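Local coordinates for protein F2 like fibronectin-binding protein (Streptococcus pneumoniae, PDB 5A0N) that probably attaches the bacterium to host surfaces by forming a covalent bond through the internal thioester of its N-terminal domain, at residues A105-S110 with V188-L193; S113-K118 with E177-D182; D152-S157 with N161-E166. All blocks are in the same frame, centred on the assembly; numbering follows the deposited sequence. Where two conformers were deposited one is given.

Interaction 1: A105-S110 with V188-L193; sequences AWDTFS and VPYENL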
loop_
_atom_site.group_PDB
_atom_site.type_symbol
_atom_site.label_atom_id
_atom_site.label_comp_id
_atom_site.label_asym_id
_atom_site.label_seq_id
_atom_site.Cartn_x
_atom_site.Cartn_y
_atom_site.Cartn_z
ATOM N N ALA A 105 -12.039 7.787 5.070
ATOM C CA ALA A 105 -11.124 6.929 4.297
ATOM C C ALA A 105 -9.811 7.632 3.953
ATOM O O ALA A 105 -8.748 7.036 4.014
ATOM C CB ALA A 105 -11.799 6.425 3.019
ATOM N N TRP A 106 -9.863 8.918 3.621
ATOM C CA TRP A 106 -8.630 9.662 3.384
ATOM C C TRP A 106 -7.786 9.748 4.641
ATOM O O TRP A 106 -6.563 9.582 4.598
ATOM C CB TRP A 106 -8.957 11.069 2.901
ATOM C CG TRP A 106 -7.806 12.031 2.871
ATOM C CD1 TRP A 106 -7.674 13.139 3.644
ATOM C CD2 TRP A 106 -6.647 11.995 2.011
ATOM N NE1 TRP A 106 -6.531 13.811 3.321
ATOM C CE2 TRP A 106 -5.891 13.147 2.308
ATOM C CE3 TRP A 106 -6.180 11.110 1.019
ATOM C CZ2 TRP A 106 -4.719 13.448 1.651
ATOM C CZ3 TRP A 106 -5.027 11.429 0.378
ATOM C CH2 TRP A 106 -4.329 12.592 0.672
ATOM N N ASP A 107 -8.429 9.984 5.783
ATOM C CA ASP A 107 -7.705 10.131 7.038
ATOM C C ASP A 107 -6.923 8.852 7.360
ATOM O O ASP A 107 -5.722 8.892 7.637
ATOM C CB ASP A 107 -8.656 10.496 8.187
ATOM C CG ASP A 107 -7.921 10.918 9.445
ATOM O OD1 ASP A 107 -6.873 11.580 9.357
ATOM O OD2 ASP A 107 -8.381 10.595 10.556
ATOM N N THR A 108 -7.593 7.705 7.267
ATOM C CA THR A 108 -6.898 6.474 7.620
ATOM C C THR A 108 -5.821 6.085 6.606
ATOM O O THR A 108 -4.740 5.707 7.016
ATOM C CB THR A 108 -7.853 5.288 7.899
ATOM O OG1 THR A 108 -8.583 4.960 6.718
ATOM C CG2 THR A 108 -8.800 5.626 9.045
ATOM N N PHE A 109 -6.112 6.215 5.314
ATOM C CA PHE A 109 -5.104 5.881 4.316
ATOM C C PHE A 109 -3.912 6.816 4.420
ATOM O O PHE A 109 -2.756 6.395 4.397
ATOM C CB PHE A 109 -5.658 5.930 2.877
ATOM C CG PHE A 109 -4.551 5.976 1.878
ATOM C CD1 PHE A 109 -3.818 4.822 1.619
ATOM C CD2 PHE A 109 -4.152 7.151 1.307
ATOM C CE1 PHE A 109 -2.680 4.870 0.835
ATOM C CE2 PHE A 109 -3.047 7.189 0.495
ATOM C CZ PHE A 109 -2.313 6.042 0.253
ATOM N N SER A 110 -4.164 8.113 4.515
ATOM C CA SER A 110 -3.062 9.055 4.519
ATOM C C SER A 110 -2.225 8.906 5.783
ATOM O O SER A 110 -0.992 9.036 5.734
ATOM C CB SER A 110 -3.552 10.494 4.319
ATOM O OG SER A 110 -4.373 10.937 5.388
ATOM N N VAL A 188 -0.456 14.831 10.419
ATOM C CA VAL A 188 0.098 14.505 9.113
ATOM C C VAL A 188 0.483 15.821 8.437
ATOM O O VAL A 188 -0.361 16.696 8.282
ATOM C CB VAL A 188 -0.920 13.764 8.224
ATOM C CG1 VAL A 188 -0.343 13.486 6.840
ATOM C CG2 VAL A 188 -1.381 12.469 8.879
ATOM N N PRO A 189 1.748 15.971 7.999
ATOM C CA PRO A 189 2.215 17.224 7.407
ATOM C C PRO A 189 1.910 17.294 5.904
ATOM O O PRO A 189 2.807 17.221 5.051
ATOM C CB PRO A 189 3.718 17.196 7.696
ATOM C CG PRO A 189 4.051 15.734 7.580
ATOM C CD PRO A 189 2.875 15.039 8.216
ATOM N N TYR A 190 0.633 17.386 5.567
ATOM C CA TYR A 190 0.201 17.322 4.178
ATOM C C TYR A 190 0.947 18.282 3.237
ATOM O O TYR A 190 1.232 17.930 2.095
ATOM C CB TYR A 190 -1.328 17.601 4.085
ATOM C CG TYR A 190 -2.165 16.499 4.692
ATOM C CD1 TYR A 190 -2.331 15.300 4.023
ATOM C CD2 TYR A 190 -2.799 16.647 5.915
ATOM C CE1 TYR A 190 -3.055 14.268 4.562
ATOM C CE2 TYR A 190 -3.529 15.606 6.467
ATOM C CZ TYR A 190 -3.653 14.414 5.795
ATOM O OH TYR A 190 -4.367 13.398 6.378
ATOM N N GLU A 191 1.253 19.494 3.699
ATOM C CA GLU A 191 1.877 20.483 2.837
ATOM C C GLU A 191 3.285 20.039 2.404
ATOM O O GLU A 191 3.813 20.562 1.427
ATOM C CB GLU A 191 1.919 21.850 3.519
ATOM C CG GLU A 191 2.889 21.934 4.691
ATOM N N ASN A 192 3.882 19.080 3.126
ATOM C CA ASN A 192 5.210 18.577 2.835
ATOM C C ASN A 192 5.239 17.233 2.127
ATOM O O ASN A 192 6.322 16.688 1.869
ATOM C CB ASN A 192 6.047 18.522 4.104
ATOM C CG ASN A 192 6.329 19.908 4.659
ATOM O OD1 ASN A 192 6.370 20.912 3.927
ATOM N ND2 ASN A 192 6.586 19.972 5.939
ATOM N N LEU A 193 4.054 16.707 1.835
ATOM C CA LEU A 193 3.909 15.362 1.269
ATOM C C LEU A 193 3.229 15.427 -0.095
ATOM O O LEU A 193 2.400 16.314 -0.369
ATOM C CB LEU A 193 3.004 14.516 2.214
ATOM C CG LEU A 193 3.604 14.222 3.577
ATOM C CD1 LEU A 193 2.543 13.701 4.525
ATOM C CD2 LEU A 193 4.742 13.223 3.473
HETATM O O HOH W 1 -5.533 13.731 8.675
#
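Trp106 and Ser110, in the first turns of helix 105-118, receive Tyr190 from the short 3-10 turn that leads into strand 193-200. Tyr190 meets the indole obliquely: Trp106 CZ2 lies 3.5 Å from Tyr190 CE1, and the phenol and the five-membered ring have centroids 5.3 Å apart and planes at 25°. The rings are therefore nearly parallel yet slid apart, with little true stacking. On the side of the phenol plane away from Trp106, Val188 CG1 of the same segment stands 3.5 Å above the centre of the Tyr190 ring.

The phenol oxygen carries the polar part. Tyr190 OH is hydrogen-bonded to Ser110 OG at 2.7 Å, with the serine oxygen at the edge of the ring and in its plane. Ser110 OG in turn donates to Trp106 O (2.7 Å); a chi1 of 64° folds it back to that carbonyl, which it and Ser110 N approach from opposite faces. A water lies 2.6 Å from Tyr190 OH and donates to Asp107 OD1, a carboxylate oxygen that also forms a salt bridge with Arg111.

With a serine and a water both close to Tyr190 OH, the phenol joins a short polar chain that ends on a helix carbonyl and a carboxylate.

Interaction 2: S113-K118 with E177-D182; sequences SYMYLK and EMIRTD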
loop_
_atom_site.group_PDB
_atom_site.type_symbol
_atom_site.label_atom_id
_atom_site.label_comp_id
_atom_site.label_asym_id
_atom_site.label_seq_id
_atom_site.Cartn_x
_atom_site.Cartn_y
_atom_site.Cartn_z
ATOM N N SER A 113 -0.276 5.176 5.477
ATOM C CA SER A 113 0.820 5.260 4.524
ATOM C C SER A 113 1.941 6.150 5.039
ATOM O O SER A 113 3.130 5.813 4.867
ATOM C CB SER A 113 0.315 5.648 3.143
ATOM O OG SER A 113 -0.271 6.936 3.140
ATOM N N TYR A 114 1.601 7.254 5.705
ATOM C CA TYR A 114 2.634 8.089 6.312
ATOM C C TYR A 114 3.367 7.364 7.436
ATOM O O TYR A 114 4.567 7.575 7.631
ATOM C CB TYR A 114 2.000 9.385 6.819
ATOM C CG TYR A 114 2.923 10.341 7.532
ATOM C CD1 TYR A 114 3.884 11.060 6.853
ATOM C CD2 TYR A 114 2.817 10.535 8.895
ATOM C CE1 TYR A 114 4.704 11.970 7.526
ATOM C CE2 TYR A 114 3.616 11.416 9.555
ATOM C CZ TYR A 114 4.538 12.157 8.879
ATOM O OH TYR A 114 5.307 13.034 9.608
ATOM N N MET A 115 2.679 6.508 8.164
ATOM C CA MET A 115 3.364 5.768 9.191
ATOM C C MET A 115 4.413 4.804 8.597
ATOM O O MET A 115 5.454 4.605 9.200
ATOM C CB MET A 115 2.352 5.062 10.083
ATOM C CG MET A 115 1.477 6.027 10.871
ATOM S SD MET A 115 -0.037 5.301 11.552
ATOM C CE MET A 115 0.575 4.564 13.079
ATOM N N TYR A 116 4.184 4.281 7.389
ATOM C CA TYR A 116 5.187 3.510 6.707
ATOM C C TYR A 116 6.328 4.407 6.217
ATOM O O TYR A 116 7.515 4.059 6.364
ATOM C CB TYR A 116 4.582 2.715 5.518
ATOM C CG TYR A 116 5.596 1.788 4.911
ATOM C CD1 TYR A 116 5.924 0.625 5.540
ATOM C CD2 TYR A 116 6.274 2.144 3.774
ATOM C CE1 TYR A 116 6.937 -0.201 5.070
ATOM C CE2 TYR A 116 7.304 1.355 3.289
ATOM C CZ TYR A 116 7.622 0.172 3.934
ATOM O OH TYR A 116 8.668 -0.607 3.410
ATOM N N LEU A 117 5.997 5.543 5.603
ATOM C CA LEU A 117 7.016 6.445 5.079
ATOM C C LEU A 117 7.931 7.013 6.155
ATOM O O LEU A 117 9.143 7.091 5.954
ATOM C CB LEU A 117 6.347 7.619 4.346
ATOM C CG LEU A 117 7.269 8.654 3.709
ATOM C CD1 LEU A 117 7.959 8.113 2.450
ATOM C CD2 LEU A 117 6.523 9.937 3.375
ATOM N N LYS A 118 7.339 7.459 7.266
ATOM C CA LYS A 118 8.040 8.284 8.257
ATOM C C LYS A 118 8.078 7.664 9.653
ATOM O O LYS A 118 8.972 7.969 10.441
ATOM C CB LYS A 118 7.413 9.703 8.284
ATOM C CG LYS A 118 8.077 10.703 9.250
ATOM C CD LYS A 118 9.565 10.928 8.992
ATOM N N GLU A 177 -0.591 -3.687 17.186
ATOM C CA GLU A 177 -1.124 -3.077 18.398
ATOM C C GLU A 177 -0.654 -1.637 18.530
ATOM O O GLU A 177 -1.390 -0.762 19.002
ATOM C CB GLU A 177 -0.757 -3.905 19.619
ATOM C CG GLU A 177 -1.413 -5.257 19.557
ATOM C CD GLU A 177 -0.925 -6.257 20.552
ATOM O OE1 GLU A 177 -0.342 -5.880 21.534
ATOM O OE2 GLU A 177 -1.141 -7.461 20.336
ATOM N N MET A 178 0.600 -1.384 18.164
ATOM C CA MET A 178 1.105 -0.013 18.187
ATOM C C MET A 178 0.423 0.869 17.143
ATOM O O MET A 178 0.050 2.000 17.437
ATOM C CB MET A 178 2.618 0.012 18.032
ATOM C CG MET A 178 3.344 -0.704 19.163
ATOM S SD MET A 178 5.104 -0.927 18.739
ATOM C CE MET A 178 5.594 -2.278 19.737
ATOM N N ILE A 179 0.259 0.346 15.928
ATOM C CA ILE A 179 -0.496 1.066 14.905
ATOM C C ILE A 179 -1.879 1.459 15.447
ATOM O O ILE A 179 -2.317 2.603 15.297
ATOM C CB ILE A 179 -0.682 0.222 13.630
ATOM C CG1 ILE A 179 0.648 0.048 12.882
ATOM C CG2 ILE A 179 -1.745 0.815 12.721
ATOM C CD1 ILE A 179 0.631 -1.080 11.852
ATOM N N ARG A 180 -2.572 0.502 16.062
ATOM C CA ARG A 180 -3.947 0.759 16.517
ATOM C C ARG A 180 -3.988 1.769 17.649
ATOM O O ARG A 180 -4.949 2.537 17.754
ATOM C CB ARG A 180 -4.613 -0.537 16.938
ATOM C CG ARG A 180 -4.955 -1.356 15.706
ATOM C CD ARG A 180 -5.558 -2.720 15.972
ATOM N NE ARG A 180 -5.962 -3.289 14.684
ATOM C CZ ARG A 180 -6.228 -4.549 14.444
ATOM N NH1 ARG A 180 -6.194 -5.443 15.407
ATOM N NH2 ARG A 180 -6.535 -4.908 13.215
ATOM N N THR A 181 -2.965 1.802 18.488
ATOM C CA THR A 181 -2.879 2.788 19.568
ATOM C C THR A 181 -2.510 4.170 19.046
ATOM O O THR A 181 -2.996 5.178 19.561
ATOM C CB THR A 181 -1.842 2.304 20.591
ATOM O OG1 THR A 181 -2.223 1.012 21.080
ATOM C CG2 THR A 181 -1.700 3.225 21.739
ATOM N N ASP A 182 -1.655 4.219 18.022
ATOM C CA ASP A 182 -0.990 5.457 17.624
ATOM C C ASP A 182 -1.607 6.185 16.444
ATOM O O ASP A 182 -1.226 7.316 16.152
ATOM C CB ASP A 182 0.471 5.199 17.267
ATOM C CG ASP A 182 1.320 4.724 18.432
ATOM O OD1 ASP A 182 0.805 4.665 19.579
ATOM O OD2 ASP A 182 2.510 4.388 18.179
#
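The last turns of helix 105-118 and of helix 170-182 come closest at Met115 and Ile179, whose CA atoms are 8.3 Å apart, a separation wide enough for one side chain to span. Met115 does so in the conformer described; a second one was deposited, so the contacts of the methyl group are given for this conformer and may differ in the other. Its CG lies anti to the carbonyl carbon (chi1 -65°), and a bend at chi3 of 84° turns the methyl group onto the opposing helix. There Met115 CE is 4.1 Å from Ile179 CA and 4.2 Å from Asp182 CB, so it meets the helix surface at backbone level between residues nearly one turn apart. The nearest side-chain approach to Ile179 is looser, Met115 CE to Ile179 CG2 at 4.4 Å.

Asp182 takes part through CB; its OD2 is bonded to Thr121 OG1 and forms a salt bridge with Arg126. Ile179 also packs on Phe139, Val142 and Ile143 of helix 132-152, while Met115 touches Phe186.

No hydrogen bond crosses, and just 110 Å² is buried: this is sparse apolar helix-to-helix packing in the interior, within the region matching the helical insertion domain of pilus-presented adhesins.

Interaction 3: D152-S157 with N161-E166; sequences DGMRVS and NVYIYE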
loop_
_atom_site.group_PDB
_atom_site.type_symbol
_atom_site.label_atom_id
_atom_site.label_comp_id
_atom_site.label_asym_id
_atom_site.label_seq_id
_atom_site.Cartn_x
_atom_site.Cartn_y
_atom_site.Cartn_z
ATOM N N ASP A 152 -12.130 -2.051 3.246
ATOM C CA ASP A 152 -12.867 -3.279 2.974
ATOM C C ASP A 152 -13.444 -3.987 4.213
ATOM O O ASP A 152 -14.016 -5.071 4.106
ATOM C CB ASP A 152 -11.987 -4.274 2.166
ATOM C CG ASP A 152 -11.754 -3.804 0.771
ATOM O OD1 ASP A 152 -12.703 -3.934 -0.035
ATOM O OD2 ASP A 152 -10.661 -3.298 0.471
ATOM N N GLY A 153 -13.260 -3.405 5.389
ATOM C CA GLY A 153 -13.733 -4.036 6.616
ATOM C C GLY A 153 -12.909 -5.230 7.071
ATOM O O GLY A 153 -13.362 -6.001 7.894
ATOM N N MET A 154 -11.682 -5.375 6.570
ATOM C CA MET A 154 -10.818 -6.503 6.904
ATOM C C MET A 154 -10.014 -6.229 8.168
ATOM O O MET A 154 -8.835 -5.882 8.129
ATOM C CB MET A 154 -9.910 -6.847 5.724
ATOM C CG MET A 154 -9.082 -8.089 6.000
ATOM S SD MET A 154 -8.079 -8.580 4.627
ATOM C CE MET A 154 -9.058 -9.965 4.137
ATOM N N ARG A 155 -10.674 -6.395 9.300
ATOM C CA ARG A 155 -10.049 -6.242 10.603
ATOM C C ARG A 155 -9.425 -7.577 10.995
ATOM O O ARG A 155 -10.101 -8.620 10.999
ATOM C CB ARG A 155 -11.090 -5.812 11.634
ATOM C CG ARG A 155 -10.491 -5.565 13.003
ATOM C CD ARG A 155 -11.529 -4.986 13.956
ATOM N NE ARG A 155 -12.699 -5.833 14.176
ATOM C CZ ARG A 155 -12.756 -6.859 15.033
ATOM N NH1 ARG A 155 -11.681 -7.243 15.731
ATOM N NH2 ARG A 155 -13.898 -7.519 15.188
ATOM N N VAL A 156 -8.120 -7.546 11.249
ATOM C CA VAL A 156 -7.385 -8.737 11.615
ATOM C C VAL A 156 -7.026 -8.697 13.094
ATOM O O VAL A 156 -6.481 -7.697 13.579
ATOM C CB VAL A 156 -6.109 -8.873 10.730
ATOM C CG1 VAL A 156 -5.369 -10.125 11.099
ATOM C CG2 VAL A 156 -6.457 -8.877 9.275
ATOM N N SER A 157 -7.325 -9.793 13.796
ATOM C CA SER A 157 -7.019 -9.925 15.217
ATOM C C SER A 157 -6.971 -11.386 15.612
ATOM O O SER A 157 -7.190 -12.249 14.776
ATOM C CB SER A 157 -8.077 -9.225 16.067
ATOM O OG SER A 157 -9.241 -10.056 16.134
ATOM N N ASN A 161 -10.566 -12.809 11.232
ATOM C CA ASN A 161 -9.616 -13.085 10.153
ATOM C C ASN A 161 -8.369 -13.780 10.718
ATOM O O ASN A 161 -7.211 -13.441 10.407
ATOM C CB ASN A 161 -9.270 -11.828 9.375
ATOM C CG ASN A 161 -10.390 -11.395 8.475
ATOM O OD1 ASN A 161 -10.810 -12.145 7.594
ATOM N ND2 ASN A 161 -10.874 -10.204 8.673
ATOM N N VAL A 162 -8.635 -14.800 11.529
ATOM C CA VAL A 162 -7.569 -15.552 12.189
ATOM C C VAL A 162 -6.599 -16.192 11.187
ATOM O O VAL A 162 -5.403 -16.285 11.452
ATOM C CB VAL A 162 -8.174 -16.588 13.157
ATOM C CG1 VAL A 162 -7.127 -17.496 13.767
ATOM C CG2 VAL A 162 -8.981 -15.871 14.244
ATOM N N TYR A 163 -7.090 -16.579 10.013
ATOM C CA TYR A 163 -6.188 -17.179 9.024
ATOM C C TYR A 163 -5.057 -16.252 8.595
ATOM O O TYR A 163 -3.979 -16.681 8.195
ATOM C CB TYR A 163 -6.968 -17.661 7.800
ATOM C CG TYR A 163 -7.424 -16.611 6.786
ATOM C CD1 TYR A 163 -8.423 -15.659 7.094
ATOM C CD2 TYR A 163 -6.880 -16.612 5.495
ATOM C CE1 TYR A 163 -8.837 -14.747 6.150
ATOM C CE2 TYR A 163 -7.316 -15.723 4.547
ATOM C CZ TYR A 163 -8.282 -14.773 4.880
ATOM O OH TYR A 163 -8.686 -13.928 3.883
ATOM N N ILE A 164 -5.307 -14.955 8.671
ATOM C CA ILE A 164 -4.263 -13.973 8.392
ATOM C C ILE A 164 -3.446 -13.742 9.664
ATOM O O ILE A 164 -2.225 -13.755 9.640
ATOM C CB ILE A 164 -4.880 -12.644 7.858
ATOM C CG1 ILE A 164 -5.510 -12.875 6.453
ATOM C CG2 ILE A 164 -3.804 -11.571 7.783
ATOM C CD1 ILE A 164 -6.559 -11.866 6.100
ATOM N N TYR A 165 -4.134 -13.499 10.779
ATOM C CA TYR A 165 -3.438 -13.159 12.011
ATOM C C TYR A 165 -2.396 -14.193 12.395
ATOM O O TYR A 165 -1.281 -13.857 12.802
ATOM C CB TYR A 165 -4.428 -13.007 13.148
ATOM C CG TYR A 165 -3.810 -12.350 14.355
ATOM C CD1 TYR A 165 -3.582 -10.969 14.387
ATOM C CD2 TYR A 165 -3.468 -13.083 15.457
ATOM C CE1 TYR A 165 -3.026 -10.356 15.490
ATOM C CE2 TYR A 165 -2.904 -12.474 16.575
ATOM C CZ TYR A 165 -2.691 -11.117 16.582
ATOM O OH TYR A 165 -2.130 -10.480 17.690
ATOM N N GLU A 166 -2.741 -15.469 12.231
ATOM C CA GLU A 166 -1.869 -16.542 12.682
ATOM C C GLU A 166 -0.595 -16.635 11.822
ATOM O O GLU A 166 0.376 -17.265 12.219
ATOM C CB GLU A 166 -2.601 -17.891 12.707
ATOM C CG GLU A 166 -2.951 -18.435 11.323
ATOM C CD GLU A 166 -3.860 -19.670 11.364
ATOM O OE1 GLU A 166 -4.340 -20.038 12.460
ATOM O OE2 GLU A 166 -4.094 -20.268 10.285
#
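Tyr165 lays one face of its ring against the backbone of Ser157, whose C atom stands 3.5 Å above the ring plane, displaced toward the rim, while Val156 CG1 comes in at the ring edge, in plane. The CG of Tyr165 is anti to its own backbone N (chi1 -167°), which extends the ring along the peptide of Ser157; Ser157 O closes to 3.3 Å from Tyr165 CB. The second phenol, Tyr163, is covered on one face by Ile164 CG1, 3.7 Å above its centre, and has Asn161 OD1 in plane at its edge. From the other segment, the methyl Met154 CE approaches its hydroxyl, Tyr163 OH, at 4.0 Å.

A third flat group, the Asn161 amide, makes the one hydrogen bond across the contact. Asn161 ND2 donates to Arg155 O at 2.9 Å with an N-H...O angle of 168°. The acceptor is close to the amide plane, but the donor sits 52° out of the carbonyl plane, so the bond is straight at the hydrogen without lying on a lone pair.

These pieces belong to the connection between helix 132-152 and the short helix 162-165. Gly153 leaves the first helix with positive phi, Met154 centres an inverse gamma turn, and the chain runs on without regular structure to Ser157. Asn161 occupies the N-cap position of the second helix yet makes no capping bond with its side chain; its ND2 is bonded to Arg155 O.

Beside the bond from Asn161, the packing is apolar. Met154 bends at chi3 and brings CE to 3.7 Å from Ile164 CD1, the two chains crossing at about a right angle. Val156 CG1 rests 3.9 Å from Ile164 CG2. A MES molecule, probably from the crystallisation liquor, is bound beside Met154.

In the fold
Interactions 1 and 2 share helix 105-118 and touch directly, Pro189 and Leu193 packing on Tyr114, and Leu193 also on Leu117. Interaction 2 is wholly buried and apolar; interaction 1 is partly buried and adds a polar network with a water. Interaction 3, whose centre lies about 17 Å from that of the chain, is the most peripheral and buries the most area, 393 Å², joining segments only four residues apart in sequence, against 59 and 78 for the others. It meets interaction 2 through helix 170-182, where Arg180 NH2 reaches Val156 O at 2.8 Å. Along the chain the three are nested, 3 within 2 within 1.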